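Local coordinates for ribose 5-phosphate isomerase B (Anaplasma phagocytophilum, PDB 4EM8), which probably catalyses the reversible interconversion of ribose 5-phosphate and ribulose 5-phosphate, at residues A[16-21]-A[112-117]; A[24-29]-A[122-127]; A[61-67]-A[107-111]; A[54-58]-A[81-87]. Numbering follows the deposited sequence.

Contact 1: A[16-21]-A[112-117]; sequences HAGVEL and FGSRYI
The start of helix 19-31 packs here against the C-terminal end of strand 109-113 of the parallel sheet and the turn that follows. His16, Ala17 and Gly18 have phi/psi of -62/-33, -66/-32 and -93/0°, and Val19 to Leu21 are helical; Phe112 and Gly113 are extended, and Tyr116 N bonds back to Gly113 O at 3.0 Å. The backbones come nearest at Gly18 and Ser114, with CA atoms 5.4 Å apart. Ser114, chi1 p, brings OG to 2.9 Å from Ala17 O and 3.7 Å from Gly18 CA. Deeper in, Leu21 (chi1 t, chi2 p) sets CD2 4.0 Å from Phe112 CB, 4.0 Å from Ser114 CA and 4.2 Å from Ile117 CG2. At the open end Arg115 (m, t, t) stretches out, and Ala17 CB lies over one face of the guanidinium, 3.7 Å from Arg115 NH2. Water 1 accepts from Arg115 NH1 at 2.8 Å and hydrogen-bonds His16 NE2 at 3.2 Å. His16 and Arg115 are predicted to bind D-ribulose 5-phosphate, so the contact probably lines the substrate pocket; His16 packs on Arg142 of the second subunit. Helix 119-131 covers Leu21, Phe112 and Ile117 through Ala122, while Ile70 of strand 66-71 touches Leu21 and Ser114.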
loop_
_atom_site.group_PDB
_atom_site.type_symbol
_atom_site.label_atom_id
_atom_site.label_comp_id
_atom_site.label_asym_id
_atom_site.label_seq_id
_atom_site.Cartn_x
_atom_site.Cartn_y
_atom_site.Cartn_z
ATOM N N HIS A 16 4.747 -17.848 4.986
ATOM C CA HIS A 16 5.864 -18.760 4.784
ATOM C C HIS A 16 6.938 -18.139 3.934
ATOM O O HIS A 16 8.107 -18.420 4.141
ATOM C CB HIS A 16 5.368 -20.033 4.109
ATOM C CG HIS A 16 4.530 -19.763 2.909
ATOM N ND1 HIS A 16 3.263 -19.316 2.999
ATOM C CD2 HIS A 16 4.821 -19.857 1.554
ATOM C CE1 HIS A 16 2.756 -19.159 1.761
ATOM N NE2 HIS A 16 3.710 -19.478 0.879
ATOM N N ALA A 17 6.552 -17.291 2.973
ATOM C CA ALA A 17 7.521 -16.674 2.045
ATOM C C ALA A 17 8.468 -15.734 2.788
ATOM O O ALA A 17 9.641 -15.589 2.433
ATOM C CB ALA A 17 6.786 -15.898 0.938
ATOM N N GLY A 18 7.948 -15.119 3.844
ATOM C CA GLY A 18 8.654 -14.079 4.583
ATOM C C GLY A 18 9.464 -14.500 5.789
ATOM O O GLY A 18 10.070 -13.645 6.427
ATOM N N VAL A 19 9.490 -15.793 6.110
ATOM C CA VAL A 19 10.114 -16.279 7.372
ATOM C C VAL A 19 11.589 -15.908 7.477
ATOM O O VAL A 19 12.022 -15.317 8.478
ATOM C CB VAL A 19 9.922 -17.803 7.556
ATOM C CG1 VAL A 19 10.773 -18.323 8.707
ATOM C CG2 VAL A 19 8.433 -18.151 7.747
ATOM N N GLU A 20 12.366 -16.220 6.444
ATOM C CA GLU A 20 13.801 -15.946 6.457
ATOM C C GLU A 20 14.092 -14.439 6.639
ATOM O O GLU A 20 14.891 -14.065 7.482
ATOM C CB GLU A 20 14.453 -16.505 5.180
ATOM C CG GLU A 20 15.913 -16.139 4.975
ATOM C CD GLU A 20 16.585 -16.932 3.848
ATOM O OE1 GLU A 20 15.934 -17.833 3.257
ATOM O OE2 GLU A 20 17.785 -16.653 3.565
ATOM N N LEU A 21 13.414 -13.576 5.888
ATOM C CA LEU A 21 13.630 -12.155 6.051
ATOM C C LEU A 21 13.175 -11.679 7.438
ATOM O O LEU A 21 13.827 -10.832 8.063
ATOM C CB LEU A 21 12.887 -11.385 4.965
ATOM C CG LEU A 21 13.082 -9.871 4.935
ATOM C CD1 LEU A 21 14.572 -9.511 4.786
ATOM C CD2 LEU A 21 12.213 -9.254 3.839
ATOM N N PHE A 112 7.169 -5.536 3.576
ATOM C CA PHE A 112 8.171 -5.945 2.592
ATOM C C PHE A 112 7.667 -7.110 1.744
ATOM O O PHE A 112 6.857 -7.898 2.204
ATOM C CB PHE A 112 9.434 -6.473 3.278
ATOM C CG PHE A 112 10.234 -5.431 3.947
ATOM C CD1 PHE A 112 10.959 -4.543 3.194
ATOM C CD2 PHE A 112 10.337 -5.390 5.338
ATOM C CE1 PHE A 112 11.715 -3.571 3.798
ATOM C CE2 PHE A 112 11.108 -4.435 5.951
ATOM C CZ PHE A 112 11.813 -3.534 5.173
ATOM N N GLY A 113 8.230 -7.215 0.543
ATOM C CA GLY A 113 8.023 -8.313 -0.405
ATOM C C GLY A 113 9.309 -9.089 -0.425
ATOM O O GLY A 113 10.268 -8.718 -1.139
ATOM N N SER A 114 9.330 -10.196 0.326
ATOM C CA SER A 114 10.558 -10.943 0.578
ATOM C C SER A 114 11.147 -11.527 -0.698
ATOM O O SER A 114 12.351 -11.701 -0.784
ATOM C CB SER A 114 10.312 -12.074 1.585
ATOM O OG SER A 114 9.347 -13.015 1.064
ATOM N N ARG A 115 10.306 -11.821 -1.691
ATOM C CA ARG A 115 10.793 -12.372 -2.951
ATOM C C ARG A 115 11.370 -11.349 -3.920
ATOM O O ARG A 115 11.886 -11.728 -4.939
ATOM C CB ARG A 115 9.679 -13.194 -3.631
ATOM C CG ARG A 115 9.411 -14.466 -2.869
ATOM C CD ARG A 115 8.276 -15.270 -3.445
ATOM N NE ARG A 115 8.097 -16.524 -2.699
ATOM C CZ ARG A 115 6.949 -17.203 -2.607
ATOM N NH1 ARG A 115 5.862 -16.771 -3.218
ATOM N NH2 ARG A 115 6.897 -18.334 -1.910
ATOM N N TYR A 116 11.299 -10.076 -3.584
ATOM C CA TYR A 116 11.663 -8.978 -4.465
ATOM C C TYR A 116 12.649 -7.976 -3.833
ATOM O O TYR A 116 13.055 -7.024 -4.504
ATOM C CB TYR A 116 10.384 -8.248 -4.948
ATOM C CG TYR A 116 9.524 -9.162 -5.784
ATOM C CD1 TYR A 116 9.758 -9.308 -7.143
ATOM C CD2 TYR A 116 8.547 -9.962 -5.200
ATOM C CE1 TYR A 116 9.020 -10.195 -7.910
ATOM C CE2 TYR A 116 7.789 -10.842 -5.968
ATOM C CZ TYR A 116 8.024 -10.947 -7.319
ATOM O OH TYR A 116 7.304 -11.833 -8.081
ATOM N N ILE A 117 13.047 -8.173 -2.569
ATOM C CA ILE A 117 14.013 -7.264 -1.924
ATOM C C ILE A 117 15.134 -8.076 -1.279
ATOM O O ILE A 117 14.891 -9.128 -0.673
ATOM C CB ILE A 117 13.298 -6.368 -0.913
ATOM C CG1 ILE A 117 14.224 -5.255 -0.427
ATOM C CG2 ILE A 117 12.777 -7.184 0.258
ATOM C CD1 ILE A 117 13.473 -4.185 0.319
HETATM O O HOH W 1 3.592 -17.448 -1.655
#

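Contact 2: A[24-29]-A[122-127]; sequences FLSAYL and AQSVLY
Tyr28 lays one ring face over the side chain of Gln123, whose CG sits 3.4 Å from the ring centroid and 10° off its normal, a CH-pi contact. Both segments are helical throughout; their axes approach to 10.6 Å and cross at -48°, with N-to-C directions 48° apart. In register, CA of Leu25 is 6.5 Å from CA of Gln123, and CA of Leu29 is 8.8 Å from CA of Tyr127, so the helices diverge toward their C-termini. Tyr28 and Gln123 both have chi1 t. Tyr28 OH extends to 3.4 Å from Tyr127 CD1, and Phe24 CZ lies 3.6 Å from Gln123 OE1. Beneath this, Leu126 (t, p) points CD2 at Leu25 CB (4.0 Å), Tyr28 CD2 (4.0 Å) and Leu29 CG (3.9 Å), while Leu25 (m, t) puts CD2 3.8 Å from Gln123 CA. Leu25 and Ala122 rest on Phe112, and Leu29 on Val10 and Val36. Two neighbouring helices packed over the same face of a parallel sheet are typical of a Rossmann-like alpha-beta-alpha sandwich.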
loop_
_atom_site.group_PDB
_atom_site.type_symbol
_atom_site.label_atom_id
_atom_site.label_comp_id
_atom_site.label_asym_id
_atom_site.label_seq_id
_atom_site.Cartn_x
_atom_site.Cartn_y
_atom_site.Cartn_z
ATOM N N PHE A 24 15.851 -12.509 9.958
ATOM C CA PHE A 24 16.976 -11.602 9.689
ATOM C C PHE A 24 16.743 -10.192 10.265
ATOM O O PHE A 24 17.634 -9.629 10.942
ATOM C CB PHE A 24 17.253 -11.530 8.179
ATOM C CG PHE A 24 18.422 -10.636 7.802
ATOM C CD1 PHE A 24 19.735 -11.087 7.921
ATOM C CD2 PHE A 24 18.199 -9.331 7.346
ATOM C CE1 PHE A 24 20.806 -10.272 7.576
ATOM C CE2 PHE A 24 19.265 -8.504 7.002
ATOM C CZ PHE A 24 20.567 -8.977 7.118
ATOM N N LEU A 25 15.564 -9.614 9.997
ATOM C CA LEU A 25 15.254 -8.279 10.484
ATOM C C LEU A 25 14.981 -8.263 11.992
ATOM O O LEU A 25 15.269 -7.272 12.635
ATOM C CB LEU A 25 14.118 -7.621 9.702
ATOM C CG LEU A 25 14.365 -7.468 8.208
ATOM C CD1 LEU A 25 13.059 -7.114 7.474
ATOM C CD2 LEU A 25 15.475 -6.465 7.923
ATOM N N SER A 26 14.481 -9.363 12.557
ATOM C CA SER A 26 14.294 -9.428 13.999
ATOM C C SER A 26 15.641 -9.386 14.726
ATOM O O SER A 26 15.777 -8.670 15.725
ATOM C CB SER A 26 13.454 -10.660 14.431
ATOM O OG SER A 26 12.167 -10.650 13.808
ATOM N N ALA A 27 16.627 -10.138 14.226
ATOM C CA ALA A 27 17.978 -10.143 14.800
ATOM C C ALA A 27 18.638 -8.768 14.662
ATOM O O ALA A 27 19.310 -8.306 15.583
ATOM C CB ALA A 27 18.841 -11.211 14.149
ATOM N N TYR A 28 18.429 -8.111 13.517
ATOM C CA TYR A 28 18.923 -6.751 13.321
ATOM C C TYR A 28 18.367 -5.812 14.391
ATOM O O TYR A 28 19.120 -5.120 15.095
ATOM C CB TYR A 28 18.551 -6.253 11.926
ATOM C CG TYR A 28 18.925 -4.818 11.657
ATOM C CD1 TYR A 28 20.261 -4.432 11.582
ATOM C CD2 TYR A 28 17.945 -3.844 11.443
ATOM C CE1 TYR A 28 20.607 -3.123 11.345
ATOM C CE2 TYR A 28 18.287 -2.532 11.162
ATOM C CZ TYR A 28 19.611 -2.175 11.124
ATOM O OH TYR A 28 19.970 -0.882 10.893
ATOM N N LEU A 29 17.047 -5.759 14.497
ATOM C CA LEU A 29 16.405 -4.928 15.512
ATOM C C LEU A 29 16.904 -5.214 16.929
ATOM O O LEU A 29 17.121 -4.287 17.718
ATOM C CB LEU A 29 14.886 -5.081 15.458
ATOM C CG LEU A 29 14.270 -4.416 14.222
ATOM C CD1 LEU A 29 12.777 -4.700 14.170
ATOM C CD2 LEU A 29 14.540 -2.885 14.192
ATOM N N ALA A 122 16.675 -4.429 2.555
ATOM C CA ALA A 122 15.551 -4.410 3.503
ATOM C C ALA A 122 15.965 -3.827 4.857
ATOM O O ALA A 122 15.211 -3.086 5.483
ATOM C CB ALA A 122 14.971 -5.793 3.682
ATOM N N GLN A 123 17.176 -4.152 5.293
ATOM C CA GLN A 123 17.689 -3.646 6.558
ATOM C C GLN A 123 17.865 -2.102 6.520
ATOM O O GLN A 123 17.537 -1.421 7.494
ATOM C CB GLN A 123 19.015 -4.368 6.871
ATOM C CG GLN A 123 19.827 -3.826 8.023
ATOM C CD GLN A 123 21.263 -4.350 7.975
ATOM O OE1 GLN A 123 21.488 -5.561 7.974
ATOM N NE2 GLN A 123 22.229 -3.441 7.908
ATOM N N SER A 124 18.386 -1.560 5.403
ATOM C CA SER A 124 18.466 -0.091 5.225
ATOM C C SER A 124 17.084 0.550 5.260
ATOM O O SER A 124 16.906 1.592 5.910
ATOM C CB SER A 124 19.191 0.308 3.944
ATOM O OG SER A 124 20.429 -0.365 3.878
ATOM N N VAL A 125 16.103 -0.101 4.615
ATOM C CA VAL A 125 14.742 0.441 4.558
ATOM C C VAL A 125 14.098 0.523 5.935
ATOM O O VAL A 125 13.538 1.565 6.313
ATOM C CB VAL A 125 13.826 -0.333 3.599
ATOM C CG1 VAL A 125 12.396 0.225 3.649
ATOM C CG2 VAL A 125 14.366 -0.223 2.199
ATOM N N LEU A 126 14.221 -0.578 6.675
ATOM C CA LEU A 126 13.819 -0.659 8.049
ATOM C C LEU A 126 14.550 0.365 8.923
ATOM O O LEU A 126 13.913 0.983 9.737
ATOM C CB LEU A 126 14.065 -2.067 8.587
ATOM C CG LEU A 126 13.691 -2.290 10.067
ATOM C CD1 LEU A 126 12.222 -1.990 10.351
ATOM C CD2 LEU A 126 14.044 -3.734 10.434
ATOM N N TYR A 127 15.851 0.587 8.714
ATOM C CA TYR A 127 16.576 1.548 9.547
ATOM C C TYR A 127 15.997 2.961 9.339
ATOM O O TYR A 127 15.685 3.673 10.300
ATOM C CB TYR A 127 18.088 1.542 9.255
ATOM C CG TYR A 127 18.815 2.546 10.132
ATOM C CD1 TYR A 127 18.975 2.291 11.485
ATOM C CD2 TYR A 127 19.292 3.762 9.623
ATOM C CE1 TYR A 127 19.616 3.194 12.322
ATOM C CE2 TYR A 127 19.935 4.685 10.458
ATOM C CZ TYR A 127 20.087 4.392 11.805
ATOM O OH TYR A 127 20.718 5.236 12.674
#

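Contact 3: A[61-67]-A[107-111]; sequences VSDTSFG and ANVLC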
loop_
_atom_site.group_PDB
_atom_site.type_symbol
_atom_site.label_atom_id
_atom_site.label_comp_id
_atom_site.label_asym_id
_atom_site.label_seq_id
_atom_site.Cartn_x
_atom_site.Cartn_y
_atom_site.Cartn_z
ATOM N N VAL A 61 0.237 -2.362 17.640
ATOM C CA VAL A 61 0.818 -1.130 17.088
ATOM C C VAL A 61 0.277 0.127 17.783
ATOM O O VAL A 61 -0.908 0.205 18.092
ATOM C CB VAL A 61 0.601 -1.063 15.557
ATOM C CG1 VAL A 61 1.043 0.285 14.988
ATOM C CG2 VAL A 61 1.357 -2.201 14.898
ATOM N N SER A 62 1.154 1.082 18.080
ATOM C CA SER A 62 0.739 2.313 18.794
ATOM C C SER A 62 1.767 3.429 18.600
ATOM O O SER A 62 2.735 3.257 17.863
ATOM C CB SER A 62 0.517 2.029 20.292
ATOM O OG SER A 62 1.719 1.690 20.963
ATOM N N ASP A 63 1.556 4.572 19.251
ATOM C CA ASP A 63 2.542 5.659 19.252
ATOM C C ASP A 63 3.883 5.161 19.801
ATOM O O ASP A 63 4.908 5.702 19.473
ATOM C CB ASP A 63 2.031 6.875 20.054
ATOM N N THR A 64 3.885 4.078 20.565
ATOM C CA THR A 64 5.134 3.504 21.079
ATOM C C THR A 64 5.595 2.168 20.466
ATOM O O THR A 64 6.639 1.635 20.868
ATOM C CB THR A 64 5.024 3.254 22.572
ATOM O OG1 THR A 64 6.186 2.538 22.992
ATOM C CG2 THR A 64 3.784 2.430 22.909
ATOM N N SER A 65 4.827 1.622 19.526
ATOM C CA SER A 65 5.118 0.290 18.973
ATOM C C SER A 65 4.812 0.242 17.480
ATOM O O SER A 65 3.688 0.551 17.087
ATOM C CB SER A 65 4.288 -0.759 19.702
ATOM O OG SER A 65 4.713 -0.910 21.040
ATOM N N PHE A 66 5.816 -0.101 16.655
ATOM C CA PHE A 66 5.613 -0.280 15.206
ATOM C C PHE A 66 5.518 -1.764 14.823
ATOM O O PHE A 66 5.804 -2.665 15.620
ATOM C CB PHE A 66 6.753 0.376 14.390
ATOM C CG PHE A 66 6.703 1.889 14.335
ATOM C CD1 PHE A 66 5.632 2.614 14.859
ATOM C CD2 PHE A 66 7.704 2.579 13.672
ATOM C CE1 PHE A 66 5.594 4.008 14.775
ATOM C CE2 PHE A 66 7.663 3.975 13.559
ATOM C CZ PHE A 66 6.630 4.683 14.120
ATOM N N GLY A 67 5.096 -2.001 13.593
ATOM C CA GLY A 67 4.939 -3.346 13.079
ATOM C C GLY A 67 5.684 -3.513 11.796
ATOM O O GLY A 67 5.929 -2.545 11.082
ATOM N N ALA A 107 3.717 6.729 9.134
ATOM C CA ALA A 107 3.471 5.283 8.917
ATOM C C ALA A 107 3.947 4.507 10.139
ATOM O O ALA A 107 5.011 4.801 10.677
ATOM C CB ALA A 107 4.150 4.780 7.648
ATOM N N ASN A 108 3.122 3.573 10.625
ATOM C CA ASN A 108 3.480 2.792 11.806
ATOM C C ASN A 108 3.660 1.282 11.527
ATOM O O ASN A 108 4.061 0.538 12.425
ATOM C CB ASN A 108 2.512 3.080 12.969
ATOM C CG ASN A 108 1.069 2.821 12.626
ATOM O OD1 ASN A 108 0.744 2.169 11.614
ATOM N ND2 ASN A 108 0.159 3.310 13.499
ATOM N N VAL A 109 3.397 0.854 10.289
ATOM C CA VAL A 109 3.637 -0.532 9.813
ATOM C C VAL A 109 4.380 -0.535 8.464
ATOM O O VAL A 109 3.922 0.044 7.444
ATOM C CB VAL A 109 2.320 -1.319 9.689
ATOM C CG1 VAL A 109 2.497 -2.692 9.007
ATOM C CG2 VAL A 109 1.671 -1.440 11.073
ATOM N N LEU A 110 5.533 -1.191 8.465
ATOM C CA LEU A 110 6.357 -1.355 7.276
ATOM C C LEU A 110 6.106 -2.737 6.657
ATOM O O LEU A 110 6.236 -3.759 7.339
ATOM C CB LEU A 110 7.831 -1.154 7.630
ATOM C CG LEU A 110 8.964 -1.393 6.584
ATOM C CD1 LEU A 110 8.722 -0.635 5.284
ATOM C CD2 LEU A 110 10.341 -1.045 7.167
ATOM N N CYS A 111 5.721 -2.774 5.380
ATOM C CA CYS A 111 5.554 -4.039 4.665
ATOM C C CYS A 111 6.686 -4.301 3.663
ATOM O O CYS A 111 7.080 -3.394 2.973
ATOM C CB CYS A 111 4.219 -4.022 3.922
ATOM S SG CYS A 111 2.812 -3.774 5.042
HETATM O O HOH W 2 1.491 5.038 15.713
#
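Two neighbouring strands of the central parallel beta-sheet, 66-71 and 109-113, run side by side here. Their register is set by a parallel bridge between Gly67 and Val109, with CA atoms 4.5 Å apart: Gly67 N donates to Asn108 O at 3.0 Å, and Leu110 N donates to Gly67 O at 3.0 Å. The same Gly67 O receives a CA-H...O contact from Val109 CA at 3.3 Å. Since Gly67 has no side chain, Val61 fills the space beside it, its CG2 lying 3.9 Å from Val109 CG2 and its CG1 3.5 Å from Asn108 CG. Phe66 places one ring face over Asn108 CA, 4.0 Å from the ring centroid. Before Phe66, a type I turn from Ser62 to Ser65 is closed by Ser65 N to Ser62 O at 3.1 Å, and Ser62 OG accepts from Thr64 N at 3.2 Å, an ST turn. The Asn108 amide is held mainly by backbone atoms of Asn86 and Arg88; water 2 also accepts from its ND2 at 3.1 Å and gives a weak bond to Ser62 O. Strand 89-91 and helices 75-81 and 95-105 lie between the paired strands in sequence, and the five-stranded parallel order 2-1-3-5-4 is Rossmann-like.

Contact 4: A[54-58]-A[81-87]; sequences VHDVV and ANRHKNI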
loop_
_atom_site.group_PDB
_atom_site.type_symbol
_atom_site.label_atom_id
_atom_site.label_comp_id
_atom_site.label_asym_id
_atom_site.label_seq_id
_atom_site.Cartn_x
_atom_site.Cartn_y
_atom_site.Cartn_z
ATOM N N VAL A 54 -1.735 -10.955 10.378
ATOM C CA VAL A 54 -1.781 -9.497 10.547
ATOM C C VAL A 54 -2.335 -9.064 11.922
ATOM O O VAL A 54 -1.837 -8.130 12.563
ATOM C CB VAL A 54 -2.618 -8.896 9.387
ATOM C CG1 VAL A 54 -2.911 -7.422 9.605
ATOM C CG2 VAL A 54 -1.886 -9.129 8.049
ATOM N N HIS A 55 -3.355 -9.757 12.381
ATOM C CA HIS A 55 -4.085 -9.338 13.577
ATOM C C HIS A 55 -3.229 -9.156 14.799
ATOM O O HIS A 55 -3.337 -8.156 15.500
ATOM C CB HIS A 55 -5.216 -10.323 13.856
ATOM C CG HIS A 55 -6.185 -10.446 12.712
ATOM N ND1 HIS A 55 -6.075 -11.403 11.771
ATOM C CD2 HIS A 55 -7.288 -9.663 12.357
ATOM C CE1 HIS A 55 -7.068 -11.255 10.869
ATOM N NE2 HIS A 55 -7.808 -10.191 11.231
ATOM N N ASP A 56 -2.359 -10.110 15.069
ATOM C CA ASP A 56 -1.523 -10.039 16.251
ATOM C C ASP A 56 -0.541 -8.878 16.253
ATOM O O ASP A 56 -0.139 -8.416 17.325
ATOM C CB ASP A 56 -0.742 -11.332 16.408
ATOM C CG ASP A 56 -1.553 -12.429 17.034
ATOM O OD1 ASP A 56 -2.706 -12.197 17.473
ATOM O OD2 ASP A 56 -1.014 -13.544 17.092
ATOM N N VAL A 57 -0.138 -8.432 15.066
ATOM C CA VAL A 57 0.756 -7.301 14.939
ATOM C C VAL A 57 -0.028 -6.001 15.102
ATOM O O VAL A 57 0.285 -5.175 15.972
ATOM C CB VAL A 57 1.502 -7.387 13.586
ATOM C CG1 VAL A 57 2.303 -6.129 13.262
ATOM C CG2 VAL A 57 2.446 -8.582 13.606
ATOM N N VAL A 58 -1.069 -5.822 14.293
ATOM C CA VAL A 58 -1.805 -4.556 14.304
ATOM C C VAL A 58 -2.490 -4.271 15.658
ATOM O O VAL A 58 -2.626 -3.109 16.048
ATOM C CB VAL A 58 -2.847 -4.472 13.173
ATOM C CG1 VAL A 58 -2.145 -4.691 11.839
ATOM C CG2 VAL A 58 -4.024 -5.427 13.388
ATOM N N ALA A 81 -3.252 -4.912 6.458
ATOM C CA ALA A 81 -2.856 -3.970 7.550
ATOM C C ALA A 81 -3.731 -2.747 7.608
ATOM O O ALA A 81 -4.167 -2.333 8.715
ATOM C CB ALA A 81 -1.387 -3.495 7.355
ATOM N N ASN A 82 -4.016 -2.180 6.423
ATOM C CA ASN A 82 -4.725 -0.903 6.332
ATOM C C ASN A 82 -6.234 -0.999 6.459
ATOM O O ASN A 82 -6.937 0.008 6.383
ATOM C CB ASN A 82 -4.300 -0.145 5.087
ATOM C CG ASN A 82 -2.948 0.467 5.272
ATOM O OD1 ASN A 82 -2.674 0.979 6.361
ATOM N ND2 ASN A 82 -2.075 0.397 4.250
ATOM N N ARG A 83 -6.710 -2.214 6.665
ATOM C CA ARG A 83 -8.092 -2.472 7.110
ATOM C C ARG A 83 -8.409 -1.846 8.469
ATOM O O ARG A 83 -9.573 -1.589 8.749
ATOM C CB ARG A 83 -8.385 -3.993 7.154
ATOM C CG ARG A 83 -8.351 -4.689 5.803
ATOM C CD ARG A 83 -9.659 -4.563 5.077
ATOM N NE ARG A 83 -9.711 -5.350 3.837
ATOM C CZ ARG A 83 -9.353 -4.917 2.614
ATOM N NH1 ARG A 83 -8.877 -3.690 2.422
ATOM N NH2 ARG A 83 -9.512 -5.718 1.550
ATOM N N HIS A 84 -7.385 -1.585 9.290
ATOM C CA HIS A 84 -7.563 -1.070 10.648
ATOM C C HIS A 84 -7.240 0.410 10.745
ATOM O O HIS A 84 -6.193 0.893 10.259
ATOM C CB HIS A 84 -6.693 -1.891 11.605
ATOM C CG HIS A 84 -6.845 -3.374 11.413
ATOM N ND1 HIS A 84 -7.651 -4.119 12.192
ATOM C CD2 HIS A 84 -6.317 -4.236 10.444
ATOM C CE1 HIS A 84 -7.631 -5.401 11.757
ATOM N NE2 HIS A 84 -6.795 -5.471 10.694
ATOM N N LYS A 85 -8.147 1.146 11.380
ATOM C CA LYS A 85 -8.047 2.616 11.470
ATOM C C LYS A 85 -6.851 3.172 12.264
ATOM O O LYS A 85 -6.502 4.345 12.105
ATOM C CB LYS A 85 -9.362 3.212 12.011
ATOM C CG LYS A 85 -10.573 2.881 11.136
ATOM C CD LYS A 85 -11.853 3.617 11.516
ATOM C CE LYS A 85 -12.914 3.430 10.418
ATOM N NZ LYS A 85 -14.047 4.384 10.480
ATOM N N ASN A 86 -6.224 2.362 13.104
ATOM C CA ASN A 86 -5.065 2.823 13.887
ATOM C C ASN A 86 -3.767 2.585 13.098
ATOM O O ASN A 86 -2.726 2.990 13.547
ATOM C CB ASN A 86 -4.951 2.106 15.242
ATOM C CG ASN A 86 -4.864 0.587 15.110
ATOM O OD1 ASN A 86 -5.536 -0.005 14.278
ATOM N ND2 ASN A 86 -4.035 -0.051 15.948
ATOM N N ILE A 87 -3.864 1.897 11.958
ATOM C CA ILE A 87 -2.726 1.439 11.201
ATOM C C ILE A 87 -2.539 2.253 9.946
ATOM O O ILE A 87 -3.502 2.531 9.177
ATOM C CB ILE A 87 -2.878 -0.035 10.780
ATOM C CG1 ILE A 87 -3.028 -0.975 11.994
ATOM C CG2 ILE A 87 -1.690 -0.464 9.928
ATOM C CD1 ILE A 87 -1.898 -0.958 13.025
#
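In this Rossmann-like alpha/beta fold, the short helix 55-58, which precedes strand 66-71, packs against the loop between helix 75-81 and strand 89-91. That loop consists of two successive type I turns, Ala81 to His84 and His84 to Ile87; Ile87 N bonds to His84 O at 3.1 Å in the second. The turns direct the CA-to-CB bonds of His84, Asn86 and Ile87 toward the helix.

Apolar packing centres on Val58, which buries more surface here than any other residue of the two segments. Its CB lies 3.6 Å from Ile87 CD1. One turn earlier, Val54 CG1 meets Ala81 CA at 4.0 Å; Val54 also touches Met77 and Ala80 of helix 75-81.

A single aromatic contact is well defined. Val58 CG2 stands almost on the normal of the His84 ring, 3.8 Å from its centroid, as a CH-pi contact. At the exposed border, His55 CD2 is 4.3 Å from His84 CE1.

The loop also reaches the dimer interface: Arg83 hydrogen-bonds to Asn82 O, Ile87 O and Leu146 O of the second subunit, and Asn82 packs on its own counterpart there.

Polar contact between the segments themselves is slight, consisting of a weak hydrogen bond from Asn86 ND2 to Val58 O at 3.4 Å.

How the contacts relate
Contacts 1 and 3 lie at opposite ends of strand 109-113, their centres about 19 Å apart. Contact 2, centred about 12 Å from contact 1, shares helix 19-31 with it, and the two touch through Phe112, Leu25 and Ala122. Contact 2 also meets contact 3 where Leu126 CA lies 3.6 Å from Leu110 CD2. Contact 4, about 9 Å from contact 3 between centres, joins it through Ile87 and Asn108 but has no touch with contacts 1 or 2. Along the chain, contacts 3 and 4 cross each other and both nest within the loops closed by contacts 1 and 2. Strand 109-113 thus joins contacts 1 and 3, contact 2 packs on it, and contacts 1 and 4 both reach the second subunit.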